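Local structure of putative transcriptional regulator (Clostridium difficile, 3QI7) at residues E66-S70 with T95-L100; R150-M154 with I365-I370; I160-D166 with V192-N198; D237-T242 with T262-V266; L245-V251 with F293-L299. The protein is of unknown function but has a periplasmic-binding-protein-like fold and is probably a lipoprotein, perhaps binding a sugar or another small ligand. All blocks are in the same frame, centred on the assembly; numbering follows the deposited sequence.

Overall arrangement
From the N terminus, contact 1 closes first, joining the loops after strands 57-63 and 88-94 of the mixed sheet. Contact 2 opens on helix 140-153 and closes only at strand 361-370, near the C terminus, so contacts 3, 4 and 5 fall within its long span. Contact 3 pairs strands 159-164 and 191-196 of the three-stranded parallel sheet. Contacts 4 and 5 cross along the chain: contact 4 ties helix 234-247 to helix 263-267, contact 5 its end to the loop after helix 279-292. Their centres lie about 12 Å apart and they touch, as at Leu241 and Val251. Contact 5 also touches contact 2 through Met154. Contacts 1 and 3 touch none of the others.

Contact 1. Residues E66-S70 with T95-L100; sequences ENFTS and TDQAGL
This contact is built round Phe68: chi1 84° (p) and chi2 80° carry its ring from the start of a 3-10 segment (phi/psi -63/-30, after Asn67 at 58/48) into the irregular loop 95-100. Phe68 CE2 lies 3.6 Å from Thr95 OG1 at the ring edge, Phe68 CE1 3.6 Å from Leu100 CG (m,t) and Phe68 CZ 3.7 Å from Gln97 CB (m,t, chi3 67°). Thr69 (p) sets CG2 3.4 Å from Gln97 OE1. The CA atoms are nearest at Thr69 and Gly99 (6.6 Å); at phi 132° a CB on Gly99 would jam against the preceding carbonyl. Thr95 (t) closes an ST turn, Gln97 N to Thr95 OG1 3.1 Å, and Gln20 binds Thr95 OG1 and Gln97 NE2. Both loops lie at C-terminal ends of parallel strands, as strand-to-helix connections do in a Rossmann-like lobe. One water accepts from Thr69 N (3.0 Å) and donates to Gln97 OE1 (2.7 Å); otherwise apolar contacts prevail, so the fit rests on shape more than on direct hydrogen bonds.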
# COMPACT_ATOMS: atom_id res chain seq x y z
N GLU A 66 -6.76 3.92 -19.62
CA GLU A 66 -5.30 3.92 -19.51
C GLU A 66 -4.80 5.36 -19.50
O GLU A 66 -5.37 6.22 -20.17
CB GLU A 66 -4.67 3.15 -20.67
CG GLU A 66 -4.89 1.65 -20.58
CD GLU A 66 -4.08 0.88 -21.60
OE1 GLU A 66 -3.72 1.44 -22.64
OE2 GLU A 66 -3.80 -0.31 -21.34
N ASN A 67 -3.77 5.62 -18.70
CA ASN A 67 -3.10 6.92 -18.72
C ASN A 67 -4.12 8.00 -18.42
O ASN A 67 -4.21 8.98 -19.14
CB ASN A 67 -2.45 7.17 -20.09
CG ASN A 67 -1.44 6.12 -20.47
OD1 ASN A 67 -0.44 5.92 -19.78
ND2 ASN A 67 -1.68 5.43 -21.57
N PHE A 68 -4.90 7.78 -17.37
CA PHE A 68 -6.14 8.55 -17.15
C PHE A 68 -5.93 10.06 -16.93
O PHE A 68 -6.81 10.84 -17.27
CB PHE A 68 -7.01 7.94 -16.02
CG PHE A 68 -6.63 8.36 -14.60
CD1 PHE A 68 -7.03 9.59 -14.09
CD2 PHE A 68 -5.91 7.50 -13.78
CE1 PHE A 68 -6.69 9.97 -12.78
CE2 PHE A 68 -5.57 7.85 -12.48
CZ PHE A 68 -5.97 9.10 -11.97
N THR A 69 -4.79 10.45 -16.37
CA THR A 69 -4.45 11.88 -16.20
C THR A 69 -4.34 12.59 -17.57
O THR A 69 -4.64 13.79 -17.69
CB THR A 69 -3.19 12.09 -15.30
OG1 THR A 69 -2.02 11.55 -15.93
CG2 THR A 69 -3.35 11.38 -13.97
N SER A 70 -3.98 11.84 -18.62
CA SER A 70 -4.02 12.36 -20.00
C SER A 70 -5.38 12.23 -20.67
O SER A 70 -5.54 12.64 -21.79
CB SER A 70 -2.96 11.66 -20.85
OG SER A 70 -1.68 12.05 -20.40
N THR A 95 -6.28 4.85 -6.39
CA THR A 95 -5.16 5.20 -7.30
C THR A 95 -4.16 6.10 -6.57
O THR A 95 -4.56 7.00 -5.83
CB THR A 95 -5.66 5.94 -8.62
OG1 THR A 95 -4.53 6.33 -9.44
CG2 THR A 95 -6.47 7.20 -8.29
N ASP A 96 -2.87 5.91 -6.81
CA ASP A 96 -1.84 6.81 -6.27
C ASP A 96 -1.79 8.17 -7.01
O ASP A 96 -1.09 9.08 -6.59
CB ASP A 96 -0.44 6.17 -6.40
CG ASP A 96 -0.25 4.96 -5.51
OD1 ASP A 96 -0.73 4.95 -4.34
OD2 ASP A 96 0.44 4.01 -5.99
N GLN A 97 -2.56 8.31 -8.09
CA GLN A 97 -2.53 9.50 -8.91
C GLN A 97 -3.64 10.49 -8.49
O GLN A 97 -4.65 10.11 -7.90
CB GLN A 97 -2.66 9.12 -10.38
CG GLN A 97 -1.57 8.15 -10.86
CD GLN A 97 -1.61 7.92 -12.34
OE1 GLN A 97 -1.33 8.83 -13.14
NE2 GLN A 97 -1.97 6.70 -12.74
N ALA A 98 -3.42 11.75 -8.84
CA ALA A 98 -4.36 12.84 -8.55
C ALA A 98 -5.19 13.14 -9.78
O ALA A 98 -4.80 12.82 -10.89
CB ALA A 98 -3.58 14.13 -8.13
N GLY A 99 -6.34 13.79 -9.56
CA GLY A 99 -7.16 14.27 -10.64
C GLY A 99 -8.64 13.95 -10.53
O GLY A 99 -9.45 14.61 -11.20
N LEU A 100 -9.00 12.95 -9.72
CA LEU A 100 -10.38 12.44 -9.76
C LEU A 100 -11.29 13.13 -8.73
O LEU A 100 -12.51 12.92 -8.73
CB LEU A 100 -10.39 10.92 -9.58
CG LEU A 100 -9.59 10.14 -10.64
CD1 LEU A 100 -9.43 8.66 -10.22
CD2 LEU A 100 -10.23 10.26 -12.05
O HOH W 1 -2.25 8.90 -15.72

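Contact 2. Residues R150-M154 with I365-I370; sequences RSKEM and ILSQLI
Residues 150-153 form the last turn of helix 140-153, closed by Met154 N to Arg150 O at 3.1 Å; opposite runs extended chain, strand at 365-366 and 369-370 with a break at Ser367 and Gln368. The CA atoms are nearest at Arg150 and Gln368 (8.0 Å) and at Met154 and Ile370 (9.2 Å), so side chains must span the gap. Arg150 does so fully stretched (m,t,t, chi4 177°): its NH1 and NH2 both donate to Leu366 O, at 2.9 and 3.1 Å. Selenomethionine Met154 (m,t,p) brings SE to 3.7 Å from Gln368 NE2 and CE to 4.2 Å from Ile370 CG2. One water donates to Glu153 OE1 (2.9 Å) and Gln368 (t,t) OE1 (2.7 Å). Strand 361-370 pairs with 134-137 and 349-353 in the mixed sheet and, past its break, Leu369 bonds Gly301; helix 140-153 is thus tied to it where its pairing changes. Since Arg150 reads a main-chain carbonyl, its bond depends on the strand's path rather than on a partner side chain.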
# COMPACT_ATOMS: atom_id res chain seq x y z
N ARG A 150 12.07 -0.40 13.11
CA ARG A 150 12.03 -1.84 12.84
C ARG A 150 13.39 -2.37 12.42
O ARG A 150 13.75 -3.50 12.78
CB ARG A 150 10.92 -2.20 11.82
CG ARG A 150 9.51 -2.13 12.43
CD ARG A 150 8.33 -2.40 11.45
NE ARG A 150 7.06 -2.12 12.13
CZ ARG A 150 5.85 -2.19 11.60
NH1 ARG A 150 5.65 -2.62 10.35
NH2 ARG A 150 4.81 -1.85 12.34
N SER A 151 14.15 -1.55 11.68
CA SER A 151 15.56 -1.82 11.41
C SER A 151 16.41 -1.99 12.70
O SER A 151 17.17 -2.98 12.84
CB SER A 151 16.16 -0.67 10.53
OG SER A 151 15.54 -0.64 9.25
N LYS A 152 16.27 -1.02 13.62
CA LYS A 152 16.95 -1.05 14.93
C LYS A 152 16.60 -2.36 15.67
O LYS A 152 17.49 -3.05 16.17
CB LYS A 152 16.56 0.18 15.80
CG LYS A 152 17.35 0.33 17.13
CD LYS A 152 18.70 0.99 16.93
CE LYS A 152 19.54 1.00 18.18
NZ LYS A 152 20.59 2.04 18.05
N GLU A 153 15.32 -2.72 15.68
CA GLU A 153 14.82 -3.88 16.44
C GLU A 153 15.38 -5.19 15.89
O GLU A 153 15.57 -6.16 16.63
CB GLU A 153 13.31 -3.92 16.45
CG GLU A 153 12.75 -2.70 17.19
CD GLU A 153 11.27 -2.43 16.94
OE1 GLU A 153 10.56 -3.32 16.48
OE2 GLU A 153 10.80 -1.30 17.22
N MSE A 154 15.67 -5.19 14.61
CA MSE A 154 16.26 -6.36 13.95
C MSE A 154 17.77 -6.44 14.13
O MSE A 154 18.40 -7.35 13.59
CB MSE A 154 15.88 -6.34 12.47
CG MSE A 154 14.40 -6.55 12.28
SE MSE A 154 13.76 -6.44 10.48
CE MSE A 154 14.30 -8.22 9.88
N ILE A 365 -0.20 2.12 9.20
CA ILE A 365 1.00 1.31 9.08
C ILE A 365 0.58 -0.04 9.58
O ILE A 365 -0.03 -0.12 10.64
CB ILE A 365 2.19 1.81 9.99
CG1 ILE A 365 2.64 3.23 9.61
CG2 ILE A 365 3.39 0.81 9.93
CD1 ILE A 365 3.20 3.39 8.21
N LEU A 366 0.87 -1.10 8.85
CA LEU A 366 0.52 -2.46 9.31
C LEU A 366 1.59 -3.00 10.25
O LEU A 366 2.73 -2.56 10.20
CB LEU A 366 0.36 -3.41 8.11
CG LEU A 366 -0.76 -2.99 7.17
CD1 LEU A 366 -0.81 -3.95 5.95
CD2 LEU A 366 -2.09 -2.98 7.93
N SER A 367 1.21 -3.97 11.07
CA SER A 367 2.15 -4.68 11.93
C SER A 367 3.20 -5.36 11.10
O SER A 367 2.98 -5.74 9.97
CB SER A 367 1.47 -5.72 12.81
OG SER A 367 0.84 -5.09 13.90
N GLN A 368 4.36 -5.48 11.71
CA GLN A 368 5.52 -6.05 11.07
C GLN A 368 5.34 -7.54 10.87
O GLN A 368 4.86 -8.25 11.73
CB GLN A 368 6.75 -5.83 11.96
CG GLN A 368 8.02 -6.35 11.35
CD GLN A 368 9.21 -6.20 12.27
OE1 GLN A 368 9.12 -6.47 13.45
NE2 GLN A 368 10.35 -5.87 11.70
N LEU A 369 5.80 -8.03 9.73
CA LEU A 369 5.98 -9.47 9.54
C LEU A 369 7.45 -9.71 9.31
O LEU A 369 8.06 -9.02 8.49
CB LEU A 369 5.13 -9.94 8.35
CG LEU A 369 5.36 -11.41 7.94
CD1 LEU A 369 4.80 -12.36 9.02
CD2 LEU A 369 4.72 -11.69 6.58
N ILE A 370 8.04 -10.65 10.05
CA ILE A 370 9.43 -11.03 9.82
C ILE A 370 9.41 -12.44 9.26
O ILE A 370 8.77 -13.32 9.81
CB ILE A 370 10.31 -10.92 11.10
CG1 ILE A 370 10.36 -9.47 11.63
CG2 ILE A 370 11.72 -11.41 10.81
CD1 ILE A 370 10.89 -9.33 13.04
O HOH W 2 1.90 -0.80 12.92
O HOH W 3 11.15 -5.83 15.09

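Contact 3. Residues I160-D166 with V192-N198; sequences IHYASTD and VQVNTPN
Ile160, Tyr162, Val192 and Val194 make the apolar centre, all on the same sheet face. Ile160 (m,m) sets CD1 3.6 Å from Val192 CG2 and CG2 4.0 Å from Val194 CG2; Tyr162 (m, chi2 -72°) brings CE1 to 3.6 Å from Val194 CB, and its OH is hydrogen-bonded to Asp215 on helix 203-223. Beta-branched valines with chi1 t suit extended chain and pack closely against these neighbours. The strands run parallel, their axes 4.3 Å apart at closest and 31° apart in direction, with Ile160 opposite Val192, His161 opposite Gln193 and Tyr162 opposite Val194. His161 N donates to Val192 O (2.9 Å), Val194 N to His161 O (2.9 Å) and Thr196 N to Ala163 O (3.1 Å); the bond from Ala163 N to Val194 O is weak at 3.5 Å. Helix 171-186 connects the two strands in a beta-alpha-beta crossover, a Rossmann-like unit as in periplasmic-binding-protein folds; strand 228-231 flanks 159-164 on its other side, making it the central strand of three. On the other face His161 (t) packs on helix 171-186, and a water joins its ND1 (2.9 Å) to Val194 O (2.8 Å). Beyond the strands the side chain of Asn198 (m) reaches across, and its OD1 accepts from Asp166 N at 3.0 Å. A second water accepts from Thr165 N (2.9 Å) and donates to Thr196 O (2.7 Å).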
# COMPACT_ATOMS: atom_id res chain seq x y z
N ILE A 160 21.59 1.90 5.49
CA ILE A 160 22.05 2.42 4.18
C ILE A 160 20.80 2.75 3.33
O ILE A 160 19.96 1.89 3.14
CB ILE A 160 22.99 1.43 3.44
CG1 ILE A 160 23.95 0.72 4.40
CG2 ILE A 160 23.82 2.17 2.34
CD1 ILE A 160 24.90 1.61 5.28
N HIS A 161 20.66 4.02 2.89
CA HIS A 161 19.55 4.48 2.04
C HIS A 161 20.04 4.80 0.63
O HIS A 161 20.98 5.60 0.48
CB HIS A 161 18.97 5.76 2.65
CG HIS A 161 17.75 6.28 1.96
ND1 HIS A 161 17.81 7.03 0.79
CD2 HIS A 161 16.44 6.21 2.29
CE1 HIS A 161 16.58 7.37 0.43
NE2 HIS A 161 15.73 6.88 1.32
N TYR A 162 19.44 4.14 -0.37
CA TYR A 162 19.83 4.26 -1.78
C TYR A 162 18.67 4.87 -2.59
O TYR A 162 17.55 4.37 -2.54
CB TYR A 162 20.18 2.88 -2.38
CG TYR A 162 21.46 2.27 -1.90
CD1 TYR A 162 22.67 2.77 -2.31
CD2 TYR A 162 21.46 1.14 -1.07
CE1 TYR A 162 23.86 2.21 -1.87
CE2 TYR A 162 22.63 0.58 -0.64
CZ TYR A 162 23.84 1.11 -1.04
OH TYR A 162 25.01 0.53 -0.61
N ALA A 163 18.97 5.92 -3.36
CA ALA A 163 18.02 6.68 -4.18
C ALA A 163 18.83 7.60 -5.08
O ALA A 163 19.87 8.09 -4.66
CB ALA A 163 17.13 7.56 -3.28
N SER A 164 18.34 7.83 -6.29
CA SER A 164 18.96 8.80 -7.22
C SER A 164 18.57 10.23 -6.83
O SER A 164 17.58 10.43 -6.16
CB SER A 164 18.52 8.52 -8.65
OG SER A 164 17.21 9.00 -8.90
N THR A 165 19.29 11.24 -7.33
CA THR A 165 18.90 12.62 -7.01
C THR A 165 17.56 12.99 -7.68
O THR A 165 16.79 13.78 -7.11
CB THR A 165 20.02 13.61 -7.28
OG1 THR A 165 20.47 13.51 -8.62
CG2 THR A 165 21.20 13.32 -6.36
N ASP A 166 17.25 12.37 -8.83
CA ASP A 166 15.91 12.47 -9.42
C ASP A 166 14.83 11.86 -8.53
O ASP A 166 13.75 12.47 -8.38
CB ASP A 166 15.84 11.85 -10.80
CG ASP A 166 16.52 12.70 -11.90
OD1 ASP A 166 16.91 13.85 -11.66
OD2 ASP A 166 16.65 12.20 -13.01
N VAL A 192 23.49 6.21 6.59
CA VAL A 192 24.36 6.46 5.44
C VAL A 192 23.50 6.73 4.23
O VAL A 192 22.77 5.84 3.78
CB VAL A 192 25.26 5.25 5.17
CG1 VAL A 192 26.23 5.54 3.99
CG2 VAL A 192 26.02 4.85 6.47
N GLN A 193 23.55 7.94 3.67
CA GLN A 193 22.80 8.22 2.43
C GLN A 193 23.72 8.12 1.22
O GLN A 193 24.76 8.77 1.16
CB GLN A 193 22.11 9.59 2.47
CG GLN A 193 21.55 10.02 1.14
CD GLN A 193 20.91 11.36 1.21
OE1 GLN A 193 20.71 11.89 2.29
NE2 GLN A 193 20.62 11.95 0.05
N VAL A 194 23.31 7.30 0.25
CA VAL A 194 24.10 7.06 -0.95
C VAL A 194 23.26 7.36 -2.18
O VAL A 194 22.17 6.76 -2.38
CB VAL A 194 24.61 5.63 -1.01
CG1 VAL A 194 25.54 5.43 -2.27
CG2 VAL A 194 25.35 5.29 0.26
N ASN A 195 23.78 8.29 -2.99
CA ASN A 195 23.19 8.65 -4.28
C ASN A 195 23.55 7.66 -5.38
O ASN A 195 24.73 7.45 -5.71
CB ASN A 195 23.61 10.07 -4.72
CG ASN A 195 22.96 11.20 -3.88
OD1 ASN A 195 22.11 10.98 -3.00
ND2 ASN A 195 23.40 12.44 -4.16
N THR A 196 22.49 7.07 -5.93
CA THR A 196 22.56 6.14 -7.06
C THR A 196 22.41 6.93 -8.38
O THR A 196 21.80 8.02 -8.39
CB THR A 196 21.44 5.07 -6.98
OG1 THR A 196 20.15 5.71 -6.95
CG2 THR A 196 21.57 4.23 -5.73
N PRO A 197 22.95 6.39 -9.49
CA PRO A 197 22.80 7.05 -10.80
C PRO A 197 21.33 7.23 -11.22
O PRO A 197 20.51 6.33 -11.04
CB PRO A 197 23.52 6.09 -11.77
CG PRO A 197 24.48 5.33 -10.92
CD PRO A 197 23.82 5.20 -9.56
N ASN A 198 21.03 8.40 -11.76
CA ASN A 198 19.73 8.68 -12.34
C ASN A 198 19.42 7.71 -13.46
O ASN A 198 20.30 7.38 -14.26
CB ASN A 198 19.67 10.11 -12.92
CG ASN A 198 19.55 11.16 -11.86
OD1 ASN A 198 19.00 10.93 -10.79
ND2 ASN A 198 20.04 12.34 -12.16
O HOH W 4 20.01 7.91 -0.93
O HOH W 5 21.88 10.68 -8.61

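Contact 4. Residues D237-T242 with T262-V266; sequences DEVILT and TYPSV
Leu241, Val266 and Thr262 lose the most surface here. Leu241 points from helix 234-247 toward the start of helix 263-267; its m,t rotamer puts CD1 over the face of the Tyr263 ring, 3.9 Å from the ring centroid and 12° off the normal, a CH-pi contact. Leucine suits the place because one methyl, CD1, can lie on the ring while CD2 reaches its hydroxyl end, 3.4 Å from Tyr263 OH. Tyr263, with chi1 at -99°, also meets the ring of Tyr371. Val266 (t) reaches Leu241 CB with its CG1 at 3.8 Å and Thr242 OG1 with its CG2 at 3.7 Å. Thr262, at the N-cap position but without a capping side-chain bond, has a positive phi of 74° and chi1 m; its CG2 lies 3.5 Å from Glu238 CA and 4.1 Å from Leu241 CD1. The small beta-branched residues let the backbones approach, CA to CA 5.9 Å for both Glu238 with Thr262 and Thr242 with Val266. Polar links lie at the margins. Ser265 OG gives a weak bond of 3.4 Å to Glu238 OE2, and a water bridges Asp237 OD2 (2.8 Å) and Thr262 OG1 (2.7 Å), while Asp237 OD2 also bonds Ser255. The first turn of helix 263-267 thus packs on helix 234-247, which follows strand 228-231 of the three-stranded sheet in this periplasmic-binding-protein-like fold.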
# COMPACT_ATOMS: atom_id res chain seq x y z
N ASP A 237 15.05 -3.01 -5.07
CA ASP A 237 14.67 -4.06 -4.12
C ASP A 237 15.22 -5.41 -4.60
O ASP A 237 15.73 -6.21 -3.81
CB ASP A 237 13.15 -4.21 -3.99
CG ASP A 237 12.49 -3.06 -3.24
OD1 ASP A 237 13.16 -2.44 -2.37
OD2 ASP A 237 11.31 -2.81 -3.55
N GLU A 238 15.10 -5.64 -5.89
CA GLU A 238 15.58 -6.89 -6.47
C GLU A 238 17.09 -7.11 -6.28
O GLU A 238 17.55 -8.19 -5.84
CB GLU A 238 15.21 -6.95 -7.97
CG GLU A 238 15.38 -8.39 -8.56
CD GLU A 238 14.99 -8.52 -10.05
OE1 GLU A 238 15.38 -7.65 -10.88
OE2 GLU A 238 14.29 -9.51 -10.40
N VAL A 239 17.87 -6.08 -6.64
CA VAL A 239 19.33 -6.10 -6.48
C VAL A 239 19.70 -6.27 -5.00
O VAL A 239 20.55 -7.10 -4.66
CB VAL A 239 19.98 -4.79 -7.01
CG1 VAL A 239 21.45 -4.71 -6.61
CG2 VAL A 239 19.76 -4.65 -8.54
N ILE A 240 19.01 -5.53 -4.12
CA ILE A 240 19.28 -5.55 -2.67
C ILE A 240 18.96 -6.89 -1.98
O ILE A 240 19.74 -7.36 -1.14
CB ILE A 240 18.52 -4.40 -1.95
CG1 ILE A 240 19.16 -3.08 -2.33
CG2 ILE A 240 18.54 -4.54 -0.40
CD1 ILE A 240 18.29 -1.87 -2.08
N LEU A 241 17.80 -7.45 -2.29
CA LEU A 241 17.39 -8.74 -1.74
C LEU A 241 18.29 -9.88 -2.27
O LEU A 241 18.69 -10.75 -1.51
CB LEU A 241 15.93 -9.00 -2.07
CG LEU A 241 14.91 -8.24 -1.21
CD1 LEU A 241 13.50 -8.40 -1.77
CD2 LEU A 241 14.99 -8.66 0.28
N THR A 242 18.58 -9.86 -3.56
CA THR A 242 19.49 -10.83 -4.15
C THR A 242 20.85 -10.82 -3.46
O THR A 242 21.36 -11.87 -3.07
CB THR A 242 19.64 -10.57 -5.65
OG1 THR A 242 18.34 -10.62 -6.26
CG2 THR A 242 20.57 -11.62 -6.33
N THR A 262 8.69 -8.89 -6.56
CA THR A 262 10.13 -9.07 -6.34
C THR A 262 10.50 -10.32 -5.51
O THR A 262 11.39 -11.08 -5.91
CB THR A 262 10.82 -7.82 -5.68
OG1 THR A 262 10.45 -6.61 -6.39
CG2 THR A 262 12.34 -8.01 -5.70
N TYR A 263 9.87 -10.52 -4.37
CA TYR A 263 10.21 -11.68 -3.50
C TYR A 263 10.20 -13.02 -4.23
O TYR A 263 11.18 -13.80 -4.15
CB TYR A 263 9.36 -11.73 -2.22
CG TYR A 263 10.11 -11.15 -1.02
CD1 TYR A 263 11.21 -11.84 -0.48
CD2 TYR A 263 9.77 -9.92 -0.45
CE1 TYR A 263 11.93 -11.32 0.59
CE2 TYR A 263 10.49 -9.40 0.64
CZ TYR A 263 11.58 -10.10 1.16
OH TYR A 263 12.34 -9.67 2.24
N PRO A 264 9.14 -13.29 -5.00
CA PRO A 264 9.07 -14.61 -5.63
C PRO A 264 10.21 -14.92 -6.60
O PRO A 264 10.75 -16.02 -6.59
CB PRO A 264 7.72 -14.58 -6.34
CG PRO A 264 6.92 -13.63 -5.52
CD PRO A 264 7.88 -12.54 -5.18
N SER A 265 10.59 -13.95 -7.42
CA SER A 265 11.75 -14.14 -8.29
C SER A 265 13.06 -14.28 -7.48
O SER A 265 13.92 -15.09 -7.81
CB SER A 265 11.84 -12.98 -9.28
OG SER A 265 13.18 -12.63 -9.52
N VAL A 266 13.21 -13.49 -6.42
CA VAL A 266 14.47 -13.52 -5.64
C VAL A 266 14.64 -14.85 -4.90
O VAL A 266 15.73 -15.44 -4.92
CB VAL A 266 14.54 -12.30 -4.69
CG1 VAL A 266 15.66 -12.44 -3.64
CG2 VAL A 266 14.75 -11.04 -5.55
O HOH W 6 9.74 -4.93 -4.41

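Contact 5. Residues L245-V251 with F293-L299; sequences LELKYIV and FGMSNRL
Lysine with positive phi is the striking feature: Lys248 (70/40) leaves helix 234-247 in a left-handed conformation, and its side chain folds back so that NZ donates to Leu245 O (3.0 Å) and across to Phe293 O (3.3 Å). The facing segment also leaves a helix, 279-292, through a Schellman motif whose C-prime residue is Gly294 (phi 71°). A type II turn from Met295 to Arg298 follows, with Arg298 N bonded to Met295 O at 3.2 Å; Asn297 takes the positive phi (61°) of its third position, which Asn tolerates better than most non-glycine residues. The backbones come nearest at Ile250 with Arg298 (CA to CA 4.8 Å) and Val251 with Leu299 (5.0 Å), the latter a single bridge; Val251 N donates to Arg298 O at 2.9 Å. Arg298 (m,m,m) curls so that NH2 donates to Lys248 O at 2.9 Å, with Ile250 CG1 over its guanidinium face; NH2 also forms a salt bridge to Asp226. Selenomethionine Met295 (m,m,m) lies between the two segments, its SE 3.8 Å from Lys248 CA. Leu245 (m,t) packs CD1 4.0 Å from Phe293 CD2 and CD2 3.8 Å from Met295 CG. Two helix exits are thereby joined: cationic side chains donate to the main-chain carbonyls of Leu245, Lys248 and Phe293, and apolar side chains fill the gap.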
# COMPACT_ATOMS: atom_id res chain seq x y z
N LEU A 245 21.06 -12.35 0.17
CA LEU A 245 21.20 -13.81 0.26
C LEU A 245 22.67 -14.23 0.34
O LEU A 245 23.01 -15.22 1.00
CB LEU A 245 20.48 -14.52 -0.92
CG LEU A 245 18.95 -14.37 -0.94
CD1 LEU A 245 18.32 -15.26 -2.02
CD2 LEU A 245 18.26 -14.66 0.43
N GLU A 246 23.54 -13.46 -0.30
CA GLU A 246 24.98 -13.73 -0.32
C GLU A 246 25.69 -13.17 0.92
O GLU A 246 26.47 -13.87 1.55
CB GLU A 246 25.58 -13.11 -1.60
CG GLU A 246 27.07 -13.36 -1.85
CD GLU A 246 27.71 -12.28 -2.74
OE1 GLU A 246 27.04 -11.83 -3.69
OE2 GLU A 246 28.85 -11.87 -2.47
N LEU A 247 25.42 -11.93 1.28
CA LEU A 247 26.18 -11.24 2.35
C LEU A 247 25.48 -11.29 3.73
O LEU A 247 26.11 -10.97 4.76
CB LEU A 247 26.45 -9.78 1.95
CG LEU A 247 27.42 -9.50 0.79
CD1 LEU A 247 27.60 -7.98 0.59
CD2 LEU A 247 28.78 -10.16 1.01
N LYS A 248 24.20 -11.62 3.73
CA LYS A 248 23.43 -12.00 4.91
C LYS A 248 23.19 -10.83 5.83
O LYS A 248 23.22 -10.95 7.05
CB LYS A 248 24.06 -13.18 5.64
CG LYS A 248 24.33 -14.39 4.74
CD LYS A 248 23.59 -15.60 5.25
CE LYS A 248 24.13 -16.89 4.64
NZ LYS A 248 23.53 -17.12 3.31
N TYR A 249 22.91 -9.70 5.20
CA TYR A 249 22.59 -8.49 5.93
C TYR A 249 21.10 -8.43 6.18
O TYR A 249 20.40 -9.43 6.00
CB TYR A 249 23.16 -7.24 5.20
CG TYR A 249 22.82 -7.07 3.73
CD1 TYR A 249 21.57 -6.64 3.32
CD2 TYR A 249 23.79 -7.29 2.76
CE1 TYR A 249 21.29 -6.42 1.95
CE2 TYR A 249 23.51 -7.10 1.40
CZ TYR A 249 22.28 -6.68 0.99
OH TYR A 249 22.05 -6.49 -0.35
N ILE A 250 20.61 -7.28 6.64
CA ILE A 250 19.20 -7.11 6.95
C ILE A 250 18.48 -6.28 5.87
O ILE A 250 19.02 -5.28 5.38
CB ILE A 250 18.99 -6.41 8.32
CG1 ILE A 250 19.61 -7.23 9.46
CG2 ILE A 250 17.54 -6.18 8.61
CD1 ILE A 250 20.11 -6.34 10.63
N VAL A 251 17.29 -6.72 5.50
CA VAL A 251 16.38 -5.92 4.66
C VAL A 251 15.02 -5.87 5.36
O VAL A 251 14.11 -6.69 5.13
CB VAL A 251 16.27 -6.47 3.22
CG1 VAL A 251 15.46 -5.50 2.35
CG2 VAL A 251 17.69 -6.73 2.65
N PHE A 293 17.82 -20.68 3.38
CA PHE A 293 18.91 -19.86 2.87
C PHE A 293 19.70 -19.20 4.01
O PHE A 293 20.54 -18.33 3.78
CB PHE A 293 18.39 -18.77 1.91
CG PHE A 293 17.69 -19.28 0.66
CD1 PHE A 293 17.89 -20.58 0.17
CD2 PHE A 293 16.86 -18.41 -0.06
CE1 PHE A 293 17.25 -21.01 -0.98
CE2 PHE A 293 16.21 -18.84 -1.21
CZ PHE A 293 16.41 -20.16 -1.68
N GLY A 294 19.44 -19.59 5.25
CA GLY A 294 20.16 -19.03 6.40
C GLY A 294 19.76 -17.59 6.67
O GLY A 294 20.56 -16.81 7.19
N MSE A 295 18.53 -17.23 6.34
CA MSE A 295 18.09 -15.82 6.42
C MSE A 295 16.94 -15.56 7.39
O MSE A 295 16.27 -14.51 7.32
CB MSE A 295 17.72 -15.32 5.03
CG MSE A 295 18.90 -15.18 4.10
SE MSE A 295 20.10 -13.82 4.66
CE MSE A 295 19.00 -12.21 4.30
N SER A 296 16.73 -16.46 8.34
CA SER A 296 15.68 -16.24 9.34
C SER A 296 15.96 -14.99 10.19
O SER A 296 17.10 -14.70 10.57
CB SER A 296 15.47 -17.48 10.22
OG SER A 296 14.78 -18.50 9.47
N ASN A 297 14.89 -14.25 10.43
CA ASN A 297 14.92 -13.00 11.16
C ASN A 297 15.79 -11.90 10.51
O ASN A 297 16.15 -10.96 11.19
CB ASN A 297 15.28 -13.25 12.62
CG ASN A 297 14.32 -14.25 13.30
OD1 ASN A 297 14.69 -15.39 13.59
ND2 ASN A 297 13.09 -13.83 13.55
N ARG A 298 16.06 -11.99 9.20
CA ARG A 298 16.80 -10.96 8.45
C ARG A 298 15.98 -10.13 7.47
O ARG A 298 16.43 -9.08 7.01
CB ARG A 298 17.95 -11.63 7.68
CG ARG A 298 18.87 -12.50 8.54
CD ARG A 298 19.50 -11.71 9.68
NE ARG A 298 20.67 -10.95 9.25
CZ ARG A 298 21.45 -10.25 10.07
NH1 ARG A 298 21.16 -10.16 11.37
NH2 ARG A 298 22.52 -9.63 9.58
N LEU A 299 14.74 -10.54 7.21
CA LEU A 299 13.92 -10.01 6.10
C LEU A 299 12.53 -9.77 6.62
O LEU A 299 11.94 -10.65 7.30
CB LEU A 299 13.85 -11.03 4.94
CG LEU A 299 15.15 -11.54 4.35
CD1 LEU A 299 14.92 -12.72 3.39
CD2 LEU A 299 15.93 -10.39 3.64